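Local atomic coordinates of gamma-glutamyl-gamma-aminobutyrate hydrolase PuuD (Escherichia coli, PDB entry 6VTV), a protein that hydrolyses the gamma-glutamyl linkage of gamma-glutamyl-gamma-aminobutyrate, releasing 4-aminobutanoate and L-glutamate in the last step of the pathway from putrescine to 4-aminobutanoate. Residues B[121-125]-B[210-214]; B[34-38]-B[226-231]; B[60-64]-B[109-113]; B[16-20]-B[96-100]. All blocks are in the same frame, centred on the assembly; numbering follows the deposited sequence.

Interaction 1: B[121-125]-B[210-214]; sequences LQELV and EAVSV. With MN (manganese (II) ion), chain D.
Leu121, Leu124 and Val125 seat helix 119-127 on strand 209-214 of the central sheet, within the glutamine amidotransferase-like fold of the peptidase C26 family; this helix directly follows Cys118, the predicted nucleophile. The segment axes pass 9.2 Å apart at an angle of 47°. The contact is buried and apolar, and Val212 is the residue of the strand that meets all three helix side chains. Its CG2 rises into the groove between them, 4.1 Å from CD1 of Leu121 and 4.3 Å from CG2 of Val125, with Leu124 CD1 on its other flank. Leu121 lies across Val212 at nearly a right angle. Leu121 CG stands opposite the backbone N (chi1 169°), which carries CD1 past the valine to rest on the strand backbone, 3.6 Å from Glu210 O and 3.7 Å from Ala211 CA. One turn on, Leu124 CD2 meets Val214 CG2 at 4.2 Å, and Val214 also packs against Leu108 of helix 94-109. At the start of the strand the alternation breaks: Glu210 and Ala211 both face Ala202 in a classic beta bulge, and both CB atoms point away from the helix. From this bulge Glu210, bent at its second torsion, reaches the manganese ion, whose site is completed by His145, His161, Ser185, His187 and a water. The carboxylate divides its work: OE2 binds manganese at 2.2 Å, while OE1 accepts a 2.5 Å hydrogen bond from the metal-bound water.

Interaction 2: B[34-38]-B[226-231]; sequences KYLNA and HPEWNS
Lys34 and Glu228 form the charged part of this contact, a salt bridge in which NZ donates to OE2 over 2.8 Å, OE2 accepting through its anti lone pair. Through its syn lone pair the same OE2 accepts a second hydrogen bond, from His226 ND1 at 2.6 Å; the bond is nearly straight (162°) and lies in the imidazole plane, so the two donors together fix the carboxylate's rotation. The lysine ammonium also has Gln32 and Tyr157 as hydrogen-bond partners. Aromatic contacts come next. The Glu228 chain folds at chi2 (-82°), laying its carboxylate over the Tyr35 ring with the planes only 18° apart; Tyr35 CE1 sits 3.3 Å from Glu228 CD. A CH-pi contact accompanies this stack, Glu228 CG standing 3.9 Å from the Tyr35 ring centroid. Tyr35 OH in turn reaches the edge of the imidazole, 3.1 Å from His226 CE1. Midway along the lysine chain, Lys34 CD meets the edge of the Trp229 indole at CE3, 4.0 Å away. At the far end Ala38 CB packs against Glu228 and Ser231, and a water joins the two segments: it donates to Ala38 O over 2.9 Å and is hydrogen-bonded to Ser231 OG at 2.7 Å. The type I turn from His226 to Trp229 supplies the histidine and acid of the predicted Cys-His-Glu triad of the class I glutamine amidotransferase family, Cys118, which touches His226, being the third member, with Lys34 and Tyr35 of helix 33-42 lying against Glu228.

Interaction 3: B[60-64]-B[109-113]; sequences EQLLP and ERRIP
Arg110 opens the contact, stretching its side chain from the end of helix 94-109 toward residues 60-64. Extended from CG to NE, it lays its guanidinium beside Leu63, whose CD1 stands 3.4 Å above one face and comes within 3.5 Å of Arg110 NE. The two side chains cross at about a right angle, the methyl set off from the centre of the face toward its rim. Pro64 closes in at one end, CG lying 3.7 Å from Arg110 NH1. At the other end is Glu60, folded at its second torsion to bring its acid round: Arg110 NH2 makes a salt bridge to Glu60 OE1 at 3.1 Å. The hydrogen bond within it is weak, bent to 137°, and the carboxylate stands almost perpendicular to the guanidinium, 83° between planes, a poor match for a two-pronged pairing. Arg111 then breaks the helix with a positive phi and turns the chain. Ile112 points back at the first segment, its CD1 4.3 Å from Leu63 CD2 and 4.1 Å from Leu63 O, an apolar contact between two buried residues, next to the more exposed ion pair. Pro113, backbone-bonded to Ile69, leads into strand 114-117. The contact thus ties helix 56-62 and the 3-10 residues Leu63 and Pro64 to the turn leaving helix 94-109: Leu63 also packs on Ile103 and Ala106 of that helix, Ile112 on His251 of helix 235-254, and Leu62 on Leu45 of the second subunit.

Interaction 4: B[16-20]-B[96-100]; sequences VVMCR and RDLLS
Arg96 and Val17 meet flat side to methyl: Val17 CG1 lies over one face of the guanidinium, 3.8 Å from Arg96 NE. The arginine chain swings out on the far side from its own backbone nitrogen (chi1 158°) and bends at the next torsion, which brings Arg96 CD 3.5 Å from Met18 O. Cys19 SG stands at the guanidinium edge, near its plane, but is modelled too close to Arg96 NH1 for its spacing to be trusted. Leu99 and Val17 face each other differently, tip to tip: Leu99 CD2 touches both valine methyls, at 3.9 Å from Val17 CG1 and 4.1 Å from Val17 CG2. Ser100 completes the ring of neighbours, its OG 3.8 Å from the same Val17 CG1, which is therefore shared by Arg96 and, one turn on, the neighbouring Leu99 and Ser100. The polar ends are answered from outside: Glu123 OE2 takes a salt bridge from Arg96 NE and probably a hydrogen bond with Ser100 OG, while Pro72 O accepts from Arg96 NH2. The buried guanidinium is thereby held in place, and the carboxylate probably offsets its charge. Helix 94-109 rests here on the face of strand 13-23, which runs parallel to both 45-49 and 68-71 in the main sheet; Met18 points its CB away from the helix and packs on Met18 of the second subunit.

All four contacts belong to one alpha/beta domain built round the mixed central sheet. Interactions 1 and 4 reach that sheet directly through strands 209-214 and 13-23; their centres are 16 Å apart, and they touch through Glu123. Helix 94-109 is shared by interaction 4 and the start of the second segment of interaction 3, also 16 Å apart between centres. Along the chain, interaction 2 joins residues 188 apart and encloses both 1 and 3, whereas its segments alternate with those of interaction 4. Interactions 2 and 3 lie farthest apart, 24 Å between centres. The predicted triad and the manganese site gather around 1 and 2, while interactions 2, 3 and 4 also meet the second subunit of the homodimer.

Interaction 1: B[121-125]-B[210-214]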
loop_
_atom_site.group_PDB
_atom_site.type_symbol
_atom_site.label_atom_id
_atom_site.label_comp_id
_atom_site.label_asym_id
_atom_site.label_seq_id
_atom_site.Cartn_x
_atom_site.Cartn_y
_atom_site.Cartn_z
ATOM N N LEU B 121 17.738 2.917 6.198
ATOM C CA LEU B 121 19.177 2.809 6.424
ATOM C C LEU B 121 19.463 2.046 7.709
ATOM O O LEU B 121 20.325 1.161 7.744
ATOM C CB LEU B 121 19.817 4.199 6.466
ATOM C CG LEU B 121 21.271 4.283 6.952
ATOM C CD1 LEU B 121 22.047 5.316 6.154
ATOM C CD2 LEU B 121 21.359 4.609 8.443
ATOM N N GLN B 122 18.743 2.383 8.782
ATOM C CA GLN B 122 18.908 1.667 10.041
ATOM C C GLN B 122 18.495 0.207 9.905
ATOM O O GLN B 122 19.091 -0.669 10.542
ATOM C CB GLN B 122 18.105 2.362 11.141
ATOM C CG GLN B 122 18.514 3.817 11.359
ATOM C CD GLN B 122 17.516 4.591 12.200
ATOM O OE1 GLN B 122 16.436 4.093 12.515
ATOM N NE2 GLN B 122 17.874 5.818 12.564
ATOM N N GLU B 123 17.489 -0.075 9.075
ATOM C CA GLU B 123 17.149 -1.462 8.777
ATOM C C GLU B 123 18.280 -2.153 8.025
ATOM O O GLU B 123 18.586 -3.321 8.291
ATOM C CB GLU B 123 15.848 -1.523 7.974
ATOM C CG GLU B 123 14.605 -1.240 8.800
ATOM C CD GLU B 123 13.377 -0.993 7.946
ATOM O OE1 GLU B 123 13.533 -0.721 6.737
ATOM O OE2 GLU B 123 12.253 -1.072 8.483
ATOM N N LEU B 124 18.915 -1.445 7.086
ATOM C CA LEU B 124 20.042 -2.013 6.352
ATOM C C LEU B 124 21.200 -2.335 7.288
ATOM O O LEU B 124 21.817 -3.403 7.190
ATOM C CB LEU B 124 20.498 -1.045 5.260
ATOM C CG LEU B 124 20.343 -1.463 3.797
ATOM C CD1 LEU B 124 21.256 -0.623 2.913
ATOM C CD2 LEU B 124 20.639 -2.944 3.622
ATOM N N VAL B 125 21.512 -1.412 8.199
ATOM C CA VAL B 125 22.633 -1.610 9.113
ATOM C C VAL B 125 22.374 -2.805 10.021
ATOM O O VAL B 125 23.259 -3.641 10.241
ATOM C CB VAL B 125 22.890 -0.325 9.922
ATOM C CG1 VAL B 125 23.872 -0.587 11.053
ATOM C CG2 VAL B 125 23.401 0.780 9.008
ATOM N N GLU B 210 25.922 8.708 7.840
ATOM C CA GLU B 210 24.651 9.163 7.295
ATOM C C GLU B 210 24.260 8.444 6.011
ATOM O O GLU B 210 23.156 8.671 5.505
ATOM C CB GLU B 210 24.692 10.677 7.048
ATOM C CG GLU B 210 24.565 11.519 8.310
ATOM C CD GLU B 210 23.139 11.963 8.579
ATOM O OE1 GLU B 210 22.354 12.061 7.612
ATOM O OE2 GLU B 210 22.801 12.213 9.755
ATOM N N ALA B 211 25.125 7.585 5.475
ATOM C CA ALA B 211 24.819 6.844 4.260
ATOM C C ALA B 211 25.731 5.628 4.176
ATOM O O ALA B 211 26.916 5.715 4.503
ATOM C CB ALA B 211 24.980 7.721 3.013
ATOM N N VAL B 212 25.169 4.500 3.739
ATOM C CA VAL B 212 25.901 3.244 3.606
ATOM C C VAL B 212 25.514 2.587 2.287
ATOM O O VAL B 212 24.532 2.957 1.644
ATOM C CB VAL B 212 25.628 2.273 4.775
ATOM C CG1 VAL B 212 26.211 2.807 6.067
ATOM C CG2 VAL B 212 24.132 2.018 4.919
ATOM N N SER B 213 26.305 1.591 1.892
ATOM C CA SER B 213 25.979 0.773 0.736
ATOM C C SER B 213 26.582 -0.610 0.928
ATOM O O SER B 213 27.620 -0.766 1.576
ATOM C CB SER B 213 26.474 1.399 -0.575
ATOM O OG SER B 213 27.857 1.171 -0.770
ATOM N N VAL B 214 25.915 -1.613 0.366
ATOM C CA VAL B 214 26.356 -2.997 0.509
ATOM C C VAL B 214 27.465 -3.270 -0.499
ATOM O O VAL B 214 27.289 -3.068 -1.705
ATOM C CB VAL B 214 25.189 -3.976 0.323
ATOM C CG1 VAL B 214 25.700 -5.407 0.268
ATOM C CG2 VAL B 214 24.181 -3.815 1.447
HETATM MN MN MN D . 21.264 13.609 10.451
HETATM O O HOH W 1 20.250 13.242 8.423
#

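Interaction 2: B[34-38]-B[226-231]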
loop_
_atom_site.group_PDB
_atom_site.type_symbol
_atom_site.label_atom_id
_atom_site.label_comp_id
_atom_site.label_asym_id
_atom_site.label_seq_id
_atom_site.Cartn_x
_atom_site.Cartn_y
_atom_site.Cartn_z
ATOM N N LYS B 34 4.614 11.149 -0.051
ATOM C CA LYS B 34 5.850 11.769 -0.521
ATOM C C LYS B 34 6.897 10.728 -0.899
ATOM O O LYS B 34 7.712 10.972 -1.795
ATOM C CB LYS B 34 6.403 12.739 0.525
ATOM C CG LYS B 34 6.651 12.161 1.909
ATOM C CD LYS B 34 7.341 13.210 2.778
ATOM C CE LYS B 34 7.268 12.882 4.262
ATOM N NZ LYS B 34 8.223 11.808 4.661
ATOM N N TYR B 35 6.891 9.563 -0.246
ATOM C CA TYR B 35 7.755 8.478 -0.698
ATOM C C TYR B 35 7.311 7.963 -2.061
ATOM O O TYR B 35 8.143 7.587 -2.894
ATOM C CB TYR B 35 7.764 7.347 0.330
ATOM C CG TYR B 35 8.398 7.734 1.644
ATOM C CD1 TYR B 35 9.778 7.834 1.769
ATOM C CD2 TYR B 35 7.617 8.015 2.756
ATOM C CE1 TYR B 35 10.362 8.191 2.970
ATOM C CE2 TYR B 35 8.191 8.377 3.959
ATOM C CZ TYR B 35 9.563 8.465 4.060
ATOM O OH TYR B 35 10.137 8.825 5.256
ATOM N N LEU B 36 5.998 7.959 -2.307
ATOM C CA LEU B 36 5.474 7.496 -3.587
ATOM C C LEU B 36 5.759 8.494 -4.698
ATOM O O LEU B 36 6.140 8.103 -5.808
ATOM C CB LEU B 36 3.972 7.247 -3.472
ATOM C CG LEU B 36 3.588 5.985 -2.707
ATOM C CD1 LEU B 36 2.133 6.039 -2.281
ATOM C CD2 LEU B 36 3.860 4.769 -3.568
ATOM N N ASN B 37 5.571 9.787 -4.421
ATOM C CA ASN B 37 5.761 10.809 -5.446
ATOM C C ASN B 37 7.190 10.806 -5.977
ATOM O O ASN B 37 7.417 11.032 -7.172
ATOM C CB ASN B 37 5.406 12.186 -4.885
ATOM C CG ASN B 37 3.979 12.261 -4.376
ATOM O OD1 ASN B 37 3.088 11.583 -4.887
ATOM N ND2 ASN B 37 3.757 13.088 -3.361
ATOM N N ALA B 38 8.166 10.547 -5.104
ATOM C CA ALA B 38 9.562 10.568 -5.529
ATOM C C ALA B 38 9.872 9.418 -6.479
ATOM O O ALA B 38 10.610 9.595 -7.456
ATOM C CB ALA B 38 10.481 10.522 -4.310
ATOM N N HIS B 226 16.197 12.529 4.361
ATOM C CA HIS B 226 14.922 12.309 3.680
ATOM C C HIS B 226 14.973 12.946 2.295
ATOM O O HIS B 226 14.522 14.086 2.107
ATOM C CB HIS B 226 13.759 12.872 4.495
ATOM C CG HIS B 226 13.355 12.006 5.647
ATOM N ND1 HIS B 226 12.158 11.326 5.682
ATOM C CD2 HIS B 226 13.989 11.712 6.807
ATOM C CE1 HIS B 226 12.071 10.648 6.812
ATOM N NE2 HIS B 226 13.168 10.865 7.513
ATOM N N PRO B 227 15.505 12.234 1.297
ATOM C CA PRO B 227 15.516 12.781 -0.068
ATOM C C PRO B 227 14.154 12.757 -0.745
ATOM O O PRO B 227 13.998 13.386 -1.798
ATOM C CB PRO B 227 16.515 11.876 -0.796
ATOM C CG PRO B 227 16.415 10.567 -0.078
ATOM C CD PRO B 227 16.096 10.885 1.363
ATOM N N GLU B 228 13.167 12.059 -0.178
ATOM C CA GLU B 228 11.839 12.034 -0.777
ATOM C C GLU B 228 11.118 13.369 -0.650
ATOM O O GLU B 228 10.146 13.606 -1.375
ATOM C CB GLU B 228 10.996 10.928 -0.137
ATOM C CG GLU B 228 10.293 11.347 1.147
ATOM C CD GLU B 228 11.198 11.286 2.364
ATOM O OE1 GLU B 228 12.393 10.958 2.207
ATOM O OE2 GLU B 228 10.712 11.564 3.481
ATOM N N TRP B 229 11.573 14.243 0.246
ATOM C CA TRP B 229 10.907 15.518 0.500
ATOM C C TRP B 229 11.048 16.426 -0.715
ATOM O O TRP B 229 12.140 16.930 -0.994
ATOM C CB TRP B 229 11.503 16.175 1.741
ATOM C CG TRP B 229 10.934 17.525 2.031
ATOM C CD1 TRP B 229 11.560 18.727 1.873
ATOM C CD2 TRP B 229 9.627 17.815 2.539
ATOM N NE1 TRP B 229 10.721 19.749 2.246
ATOM C CE2 TRP B 229 9.529 19.216 2.660
ATOM C CE3 TRP B 229 8.531 17.028 2.903
ATOM C CZ2 TRP B 229 8.378 19.846 3.129
ATOM C CZ3 TRP B 229 7.389 17.654 3.368
ATOM C CH2 TRP B 229 7.321 19.049 3.477
ATOM N N ASN B 230 9.941 16.642 -1.427
ATOM C CA ASN B 230 9.909 17.479 -2.629
ATOM C C ASN B 230 11.066 17.135 -3.562
ATOM O O ASN B 230 11.802 18.004 -4.036
ATOM C CB ASN B 230 9.923 18.963 -2.263
ATOM C CG ASN B 230 8.680 19.390 -1.506
ATOM O OD1 ASN B 230 8.762 19.897 -0.388
ATOM N ND2 ASN B 230 7.519 19.183 -2.115
ATOM N N SER B 231 11.215 15.832 -3.826
ATOM C CA SER B 231 12.405 15.326 -4.506
ATOM C C SER B 231 12.630 15.996 -5.855
ATOM O O SER B 231 13.780 16.182 -6.268
ATOM C CB SER B 231 12.298 13.813 -4.688
ATOM O OG SER B 231 11.165 13.481 -5.473
HETATM O O HOH W 2 12.384 11.919 -7.374
#

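Interaction 3: B[60-64]-B[109-113]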
loop_
_atom_site.group_PDB
_atom_site.type_symbol
_atom_site.label_atom_id
_atom_site.label_comp_id
_atom_site.label_asym_id
_atom_site.label_seq_id
_atom_site.Cartn_x
_atom_site.Cartn_y
_atom_site.Cartn_z
ATOM N N GLU B 60 8.585 -15.345 -1.457
ATOM C CA GLU B 60 9.301 -15.987 -2.556
ATOM C C GLU B 60 8.543 -15.865 -3.871
ATOM O O GLU B 60 9.162 -15.784 -4.938
ATOM C CB GLU B 60 9.560 -17.457 -2.229
ATOM C CG GLU B 60 10.606 -17.682 -1.149
ATOM C CD GLU B 60 12.023 -17.536 -1.669
ATOM O OE1 GLU B 60 12.634 -16.470 -1.444
ATOM O OE2 GLU B 60 12.528 -18.488 -2.302
ATOM N N GLN B 61 7.209 -15.852 -3.820
ATOM C CA GLN B 61 6.428 -15.707 -5.044
ATOM C C GLN B 61 6.470 -14.280 -5.576
ATOM O O GLN B 61 6.357 -14.070 -6.789
ATOM C CB GLN B 61 4.980 -16.130 -4.798
ATOM C CG GLN B 61 4.788 -17.617 -4.556
ATOM C CD GLN B 61 3.358 -17.958 -4.185
ATOM O OE1 GLN B 61 2.480 -18.012 -5.044
ATOM N NE2 GLN B 61 3.118 -18.186 -2.899
ATOM N N LEU B 62 6.636 -13.294 -4.696
ATOM C CA LEU B 62 6.565 -11.892 -5.089
ATOM C C LEU B 62 7.898 -11.354 -5.600
ATOM O O LEU B 62 7.917 -10.539 -6.530
ATOM C CB LEU B 62 6.085 -11.044 -3.908
ATOM C CG LEU B 62 5.888 -9.548 -4.173
ATOM C CD1 LEU B 62 5.127 -9.314 -5.472
ATOM C CD2 LEU B 62 5.181 -8.892 -3.009
ATOM N N LEU B 63 9.010 -11.791 -5.010
ATOM C CA LEU B 63 10.320 -11.248 -5.364
ATOM C C LEU B 63 10.634 -11.266 -6.858
ATOM O O LEU B 63 11.180 -10.264 -7.350
ATOM C CB LEU B 63 11.409 -11.997 -4.583
ATOM C CG LEU B 63 11.446 -11.717 -3.080
ATOM C CD1 LEU B 63 12.289 -12.764 -2.384
ATOM C CD2 LEU B 63 11.974 -10.316 -2.795
ATOM N N PRO B 64 10.340 -12.324 -7.626
ATOM C CA PRO B 64 10.628 -12.270 -9.071
ATOM C C PRO B 64 9.901 -11.155 -9.801
ATOM O O PRO B 64 10.337 -10.762 -10.890
ATOM C CB PRO B 64 10.173 -13.648 -9.572
ATOM C CG PRO B 64 10.260 -14.525 -8.382
ATOM C CD PRO B 64 9.870 -13.662 -7.223
ATOM N N GLU B 109 20.642 -11.439 -1.660
ATOM C CA GLU B 109 21.034 -12.663 -2.341
ATOM C C GLU B 109 20.640 -12.639 -3.812
ATOM O O GLU B 109 21.393 -13.132 -4.659
ATOM C CB GLU B 109 20.410 -13.872 -1.642
ATOM C CG GLU B 109 20.587 -15.167 -2.403
ATOM C CD GLU B 109 20.089 -16.361 -1.626
ATOM O OE1 GLU B 109 20.312 -16.403 -0.396
ATOM O OE2 GLU B 109 19.488 -17.263 -2.241
ATOM N N ARG B 110 19.478 -12.073 -4.134
ATOM C CA ARG B 110 19.016 -11.974 -5.513
ATOM C C ARG B 110 19.586 -10.768 -6.249
ATOM O O ARG B 110 19.261 -10.574 -7.426
ATOM C CB ARG B 110 17.486 -11.920 -5.551
ATOM C CG ARG B 110 16.812 -13.074 -4.830
ATOM C CD ARG B 110 15.315 -13.093 -5.075
ATOM N NE ARG B 110 14.691 -14.274 -4.487
ATOM C CZ ARG B 110 13.759 -15.002 -5.091
ATOM N NH1 ARG B 110 13.341 -14.669 -6.304
ATOM N NH2 ARG B 110 13.244 -16.063 -4.485
ATOM N N ARG B 111 20.413 -9.958 -5.584
ATOM C CA ARG B 111 21.028 -8.770 -6.182
ATOM C C ARG B 111 19.971 -7.808 -6.725
ATOM O O ARG B 111 20.164 -7.154 -7.752
ATOM C CB ARG B 111 22.041 -9.158 -7.264
ATOM C CG ARG B 111 22.921 -10.333 -6.858
ATOM C CD ARG B 111 24.235 -10.404 -7.629
ATOM N NE ARG B 111 24.187 -9.718 -8.916
ATOM C CZ ARG B 111 25.113 -8.865 -9.340
ATOM N NH1 ARG B 111 26.163 -8.591 -8.578
ATOM N NH2 ARG B 111 24.991 -8.285 -10.527
ATOM N N ILE B 112 18.846 -7.723 -6.027
ATOM C CA ILE B 112 17.799 -6.760 -6.374
ATOM C C ILE B 112 18.179 -5.398 -5.799
ATOM O O ILE B 112 18.563 -5.320 -4.622
ATOM C CB ILE B 112 16.446 -7.223 -5.837
ATOM C CG1 ILE B 112 16.081 -8.593 -6.411
ATOM C CG2 ILE B 112 15.362 -6.202 -6.155
ATOM C CD1 ILE B 112 14.863 -9.215 -5.763
ATOM N N PRO B 113 18.095 -4.323 -6.582
ATOM C CA PRO B 113 18.470 -3.003 -6.060
ATOM C C PRO B 113 17.611 -2.599 -4.871
ATOM O O PRO B 113 16.411 -2.876 -4.820
ATOM C CB PRO B 113 18.247 -2.072 -7.258
ATOM C CG PRO B 113 18.375 -2.961 -8.450
ATOM C CD PRO B 113 17.802 -4.283 -8.024
#

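Interaction 4: B[16-20]-B[96-100]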
loop_
_atom_site.group_PDB
_atom_site.type_symbol
_atom_site.label_atom_id
_atom_site.label_comp_id
_atom_site.label_asym_id
_atom_site.label_seq_id
_atom_site.Cartn_x
_atom_site.Cartn_y
_atom_site.Cartn_z
ATOM N N VAL B 16 7.466 -1.350 -2.132
ATOM C CA VAL B 16 7.625 -0.355 -1.079
ATOM C C VAL B 16 7.100 -0.942 0.224
ATOM O O VAL B 16 5.910 -1.264 0.335
ATOM C CB VAL B 16 6.902 0.956 -1.424
ATOM C CG1 VAL B 16 7.354 2.058 -0.490
ATOM C CG2 VAL B 16 7.166 1.341 -2.869
ATOM N N VAL B 17 7.987 -1.070 1.211
ATOM C CA VAL B 17 7.604 -1.609 2.509
ATOM C C VAL B 17 6.741 -0.596 3.245
ATOM O O VAL B 17 7.090 0.587 3.351
ATOM C CB VAL B 17 8.852 -1.983 3.324
ATOM C CG1 VAL B 17 8.484 -2.255 4.776
ATOM C CG2 VAL B 17 9.534 -3.198 2.711
ATOM N N MET B 18 5.607 -1.056 3.762
ATOM C CA MET B 18 4.660 -0.187 4.439
ATOM C C MET B 18 4.930 -0.149 5.942
ATOM O O MET B 18 5.739 -0.911 6.478
ATOM C CB MET B 18 3.231 -0.652 4.167
ATOM C CG MET B 18 2.923 -0.863 2.697
ATOM S SD MET B 18 1.260 -1.504 2.438
ATOM C CE MET B 18 0.310 -0.028 2.761
ATOM N N CYS B 19 4.236 0.760 6.622
ATOM C CA CYS B 19 4.289 0.893 8.070
ATOM C C CYS B 19 2.909 0.637 8.662
ATOM O O CYS B 19 1.886 0.734 7.977
ATOM C CB CYS B 19 4.781 2.285 8.495
ATOM S SG CYS B 19 6.390 2.762 7.846
ATOM N N ARG B 20 2.888 0.318 9.951
ATOM C CA ARG B 20 1.650 0.018 10.657
ATOM C C ARG B 20 1.190 1.224 11.463
ATOM O O ARG B 20 1.992 1.890 12.125
ATOM C CB ARG B 20 1.823 -1.185 11.587
ATOM C CG ARG B 20 0.529 -1.708 12.203
ATOM C CD ARG B 20 0.730 -3.133 12.686
ATOM N NE ARG B 20 -0.513 -3.878 12.848
ATOM C CZ ARG B 20 -1.015 -4.233 14.026
ATOM N NH1 ARG B 20 -0.382 -3.902 15.143
ATOM N NH2 ARG B 20 -2.147 -4.920 14.088
ATOM N N ARG B 96 6.784 -4.337 10.561
ATOM C CA ARG B 96 7.699 -3.802 9.558
ATOM C C ARG B 96 9.101 -4.368 9.737
ATOM O O ARG B 96 9.776 -4.686 8.751
ATOM C CB ARG B 96 7.725 -2.275 9.618
ATOM C CG ARG B 96 8.991 -1.683 9.018
ATOM C CD ARG B 96 8.735 -0.420 8.222
ATOM N NE ARG B 96 9.945 -0.002 7.519
ATOM C CZ ARG B 96 10.062 1.125 6.824
ATOM N NH1 ARG B 96 9.038 1.962 6.735
ATOM N NH2 ARG B 96 11.206 1.414 6.218
ATOM N N ASP B 97 9.557 -4.493 10.988
ATOM C CA ASP B 97 10.836 -5.140 11.261
ATOM C C ASP B 97 10.904 -6.513 10.607
ATOM O O ASP B 97 11.889 -6.855 9.944
ATOM C CB ASP B 97 11.048 -5.268 12.771
ATOM C CG ASP B 97 11.479 -3.970 13.418
ATOM O OD1 ASP B 97 11.660 -2.965 12.696
ATOM O OD2 ASP B 97 11.636 -3.957 14.657
ATOM N N LEU B 98 9.851 -7.313 10.784
ATOM C CA LEU B 98 9.820 -8.654 10.211
ATOM C C LEU B 98 9.935 -8.607 8.692
ATOM O O LEU B 98 10.750 -9.322 8.096
ATOM C CB LEU B 98 8.535 -9.364 10.633
ATOM C CG LEU B 98 8.536 -10.890 10.602
ATOM C CD1 LEU B 98 9.504 -11.456 11.632
ATOM C CD2 LEU B 98 7.126 -11.413 10.832
ATOM N N LEU B 99 9.123 -7.763 8.048
ATOM C CA LEU B 99 9.146 -7.679 6.591
ATOM C C LEU B 99 10.454 -7.081 6.087
ATOM O O LEU B 99 11.020 -7.559 5.097
ATOM C CB LEU B 99 7.954 -6.861 6.092
ATOM C CG LEU B 99 7.884 -6.634 4.580
ATOM C CD1 LEU B 99 7.772 -7.961 3.842
ATOM C CD2 LEU B 99 6.729 -5.709 4.211
ATOM N N SER B 100 10.950 -6.036 6.756
ATOM C CA SER B 100 12.171 -5.373 6.305
ATOM C C SER B 100 13.364 -6.316 6.358
ATOM O O SER B 100 14.133 -6.415 5.395
ATOM C CB SER B 100 12.436 -4.130 7.154
ATOM O OG SER B 100 11.445 -3.141 6.933
#